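Local coordinates for protein putative carbonic anhydrase (Streptococcus mutans, PDB 3LAS) that probably catalyses the interconversion of carbon dioxide and hydrogencarbonate as a zinc-dependent beta-class carbonic anhydrase, at residues Ala12-Ala15 with Tyr16-His20; Thr67-Val70 with Ile71-Val75. One frame throughout, in Å; residues are numbered along the deposited sequence.

Both contacts are local, within single helices: i to i+4 in contact 1, i to i+3 and i+4 in contact 2, and both touch the second subunit. Contact 1 lies near the end of helix 5-20, the N-terminal arm that reaches over the second subunit; contact 2 forms the first turns of helix 68-80, packed on strands 33-38 and 56-61 of the sheet. Their centres are about 32 Å apart and their nearest atoms about 21 Å. Contact 2 is the one closer to the metal site: the side chain of Thr67 is about 13 Å from the bound zinc ion, and that of Val70 about 10 Å from the side chain of the zinc ligand Cys38. Contact 1 lies away from that site.

Contact 1: residues Ala12-Ala15 with Tyr16-His20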
# COMPACT_ATOMS: atom_id res chain seq x y z
N ALA A 12 -16.28 13.22 -5.37
CA ALA A 12 -15.39 13.21 -6.49
C ALA A 12 -15.48 11.89 -7.24
O ALA A 12 -15.20 11.82 -8.45
CB ALA A 12 -13.90 13.44 -6.09
N ASN A 13 -15.79 10.83 -6.53
CA ASN A 13 -15.88 9.52 -7.18
C ASN A 13 -16.96 9.45 -8.24
O ASN A 13 -16.82 8.64 -9.16
CB ASN A 13 -16.06 8.46 -6.06
CG ASN A 13 -16.27 7.07 -6.64
OD1 ASN A 13 -15.28 6.45 -7.16
ND2 ASN A 13 -17.43 6.54 -6.52
N GLN A 14 -18.01 10.28 -8.13
CA GLN A 14 -19.01 10.22 -9.20
C GLN A 14 -18.43 10.45 -10.62
O GLN A 14 -18.78 9.73 -11.56
CB GLN A 14 -20.10 11.27 -8.92
CG GLN A 14 -21.18 11.29 -10.06
CD GLN A 14 -21.98 9.97 -10.05
OE1 GLN A 14 -22.57 9.59 -9.02
NE2 GLN A 14 -22.06 9.26 -11.23
N ALA A 15 -17.51 11.40 -10.71
CA ALA A 15 -16.89 11.61 -12.02
C ALA A 15 -16.10 10.44 -12.55
O ALA A 15 -16.09 10.10 -13.76
CB ALA A 15 -16.01 12.83 -11.99
N TYR A 16 -15.46 9.73 -11.63
CA TYR A 16 -14.70 8.56 -12.00
C TYR A 16 -15.61 7.42 -12.46
O TYR A 16 -15.35 6.72 -13.43
CB TYR A 16 -13.81 8.05 -10.85
CG TYR A 16 -12.96 6.91 -11.25
CD1 TYR A 16 -11.87 7.14 -12.16
CD2 TYR A 16 -13.14 5.57 -10.83
CE1 TYR A 16 -11.04 6.18 -12.56
CE2 TYR A 16 -12.31 4.55 -11.21
CZ TYR A 16 -11.25 4.85 -12.11
OH TYR A 16 -10.45 3.80 -12.47
N VAL A 17 -16.74 7.24 -11.73
CA VAL A 17 -17.73 6.22 -12.13
C VAL A 17 -18.19 6.48 -13.56
O VAL A 17 -18.31 5.59 -14.38
CB VAL A 17 -18.92 6.30 -11.19
CG1 VAL A 17 -20.10 5.44 -11.68
CG2 VAL A 17 -18.48 5.73 -9.83
N ASP A 18 -18.45 7.76 -13.86
CA ASP A 18 -18.97 8.06 -15.21
C ASP A 18 -17.93 7.76 -16.27
O ASP A 18 -18.25 7.22 -17.32
CB ASP A 18 -19.36 9.56 -15.20
CG ASP A 18 -20.62 9.86 -14.37
OD1 ASP A 18 -21.42 9.00 -14.02
OD2 ASP A 18 -20.74 11.05 -14.09
N LEU A 19 -16.65 8.05 -16.01
CA LEU A 19 -15.57 7.71 -16.95
C LEU A 19 -15.31 6.25 -17.05
O LEU A 19 -14.97 5.71 -18.11
CB LEU A 19 -14.27 8.44 -16.48
CG LEU A 19 -14.30 9.94 -16.77
CD1 LEU A 19 -13.25 10.63 -15.93
CD2 LEU A 19 -14.01 10.18 -18.32
N HIS A 20 -15.35 5.52 -15.88
CA HIS A 20 -14.93 4.12 -15.87
C HIS A 20 -15.95 3.28 -16.64
O HIS A 20 -15.61 2.27 -17.27
CB HIS A 20 -14.85 3.69 -14.37
CG HIS A 20 -14.36 2.30 -14.16
ND1 HIS A 20 -15.13 1.17 -14.40
CD2 HIS A 20 -13.14 1.85 -13.72
CE1 HIS A 20 -14.42 0.07 -14.09
NE2 HIS A 20 -13.20 0.48 -13.72
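Gln14 NE2 donates to Asp18 OD1 at 2.9 Å, a side-chain bond between residues one turn apart in helix 5-20. It is noticeably bent, with 136° at the hydrogen. The acceptor lies in the amide plane of Gln14, whereas the amide nitrogen comes in from above the carboxylate plane; the two flat groups are turned 44° against each other. Gln14 reaches this position through a bend in its chain (chi2 67°), which turns the amide nitrogen toward Asp18. The other end of the amide is also used: OE1 accepts from Arg161 NH2 of the second subunit.

Beneath these side chains run ordinary helix bonds, the straightest from Val17 N to Asn13 O at 2.9 Å. The methyl CG2 of Val17 lies 3.4 Å from that same Asn13 O. Further round, Leu19 lays CG against Ala15 O at 3.5 Å, while Tyr16 turns off to pack on Leu53 of its own chain and Tyr155 of the second subunit.

One amide therefore serves two purposes, spanning a helical turn through its nitrogen and the dimer interface through its oxygen. The carboxylate of Asp18 probably helps fix which way round that amide sits.

Contact 2: residues Thr67-Val70 with Ile71-Val75; sequences TDDV and IRSLV
Arg72, in the first turns of helix 68-80, can be followed outward from CB, which rests 3.4 Å from Asp68 O. This is the capped N-terminus of a helix, with Thr67 as N-cap: its OG1 accepts from Val70 N and also bonds Asp69 OD2 of the second subunit. Beyond CB the chain runs extended as far as CD, then bends at chi3 (73°), bringing the guanidinium side-on to Asp69. NE at 2.9 Å and NH2 at 2.8 Å both grip the single oxygen OD1 in a salt bridge. This pairing would probably favour the ionised forms of both groups. OD1 lies close to the guanidinium plane and takes NH2 on its syn lone pair; the two flat groups are nearly coplanar, 21° apart. At the tip, NH1 bonds to Phe121 O and NH2 also to Ala62 O, both of the second subunit.

Asp69 reaches across too: its OD2 accepts from Thr67 OG1 and Asn61 ND2 of the second subunit.

On the inner face Val70 and Leu74 lie side by side, CG1 to CD1 at 3.8 Å, against Val36 and Leu59 of the sheet. Asp69 O takes two donors from opposite faces of its plane, Ser73 N and Ser73 OG, each at 2.9 Å.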
# COMPACT_ATOMS: atom_id res chain seq x y z
N THR A 67 8.13 -6.14 5.52
CA THR A 67 7.56 -6.60 6.81
C THR A 67 6.89 -7.95 6.63
O THR A 67 6.71 -8.38 5.48
CB THR A 67 6.51 -5.58 7.32
OG1 THR A 67 5.41 -5.63 6.37
CG2 THR A 67 7.12 -4.12 7.38
N ASP A 68 6.42 -8.53 7.71
CA ASP A 68 5.62 -9.74 7.61
C ASP A 68 4.37 -9.52 6.78
O ASP A 68 3.98 -10.43 6.05
CB ASP A 68 5.22 -10.29 9.00
CG ASP A 68 6.41 -10.88 9.78
OD1 ASP A 68 7.46 -11.15 9.24
OD2 ASP A 68 6.17 -11.11 11.00
N ASP A 69 3.72 -8.36 6.86
CA ASP A 69 2.54 -8.11 6.05
C ASP A 69 2.89 -7.98 4.59
O ASP A 69 2.14 -8.48 3.74
CB ASP A 69 1.88 -6.79 6.56
CG ASP A 69 0.52 -6.53 5.97
OD1 ASP A 69 -0.13 -7.43 5.39
OD2 ASP A 69 0.06 -5.38 6.11
N VAL A 70 4.02 -7.37 4.23
CA VAL A 70 4.43 -7.29 2.83
C VAL A 70 4.68 -8.69 2.35
O VAL A 70 4.22 -9.01 1.24
CB VAL A 70 5.64 -6.37 2.68
CG1 VAL A 70 6.25 -6.56 1.29
CG2 VAL A 70 5.22 -4.90 2.95
N ILE A 71 5.33 -9.55 3.10
CA ILE A 71 5.59 -10.94 2.64
C ILE A 71 4.25 -11.67 2.53
O ILE A 71 4.00 -12.35 1.51
CB ILE A 71 6.55 -11.61 3.55
CG1 ILE A 71 7.93 -10.96 3.31
CG2 ILE A 71 6.56 -13.14 3.24
CD1 ILE A 71 9.07 -11.26 4.23
N ARG A 72 3.32 -11.54 3.51
CA ARG A 72 2.03 -12.15 3.37
C ARG A 72 1.35 -11.77 2.06
O ARG A 72 0.76 -12.60 1.34
CB ARG A 72 1.17 -11.73 4.58
CG ARG A 72 -0.31 -12.19 4.53
CD ARG A 72 -1.14 -11.46 5.54
NE ARG A 72 -1.40 -10.07 5.18
CZ ARG A 72 -2.46 -9.63 4.49
NH1 ARG A 72 -3.40 -10.41 3.97
NH2 ARG A 72 -2.59 -8.32 4.29
N SER A 73 1.40 -10.46 1.80
CA SER A 73 0.73 -9.93 0.65
C SER A 73 1.37 -10.38 -0.65
O SER A 73 0.65 -10.64 -1.65
CB SER A 73 0.67 -8.40 0.75
OG SER A 73 -0.06 -8.00 1.92
N LEU A 74 2.70 -10.45 -0.67
CA LEU A 74 3.38 -10.93 -1.83
C LEU A 74 3.14 -12.39 -2.07
O LEU A 74 3.08 -12.81 -3.25
CB LEU A 74 4.91 -10.65 -1.76
CG LEU A 74 5.30 -9.21 -1.84
CD1 LEU A 74 6.77 -9.03 -1.52
CD2 LEU A 74 5.00 -8.66 -3.26
N VAL A 75 3.05 -13.24 -1.04
CA VAL A 75 2.79 -14.67 -1.26
C VAL A 75 1.38 -14.77 -1.84
O VAL A 75 1.15 -15.61 -2.80
CB VAL A 75 2.89 -15.41 0.09
CG1 VAL A 75 2.24 -16.85 -0.06
CG2 VAL A 75 4.28 -15.43 0.60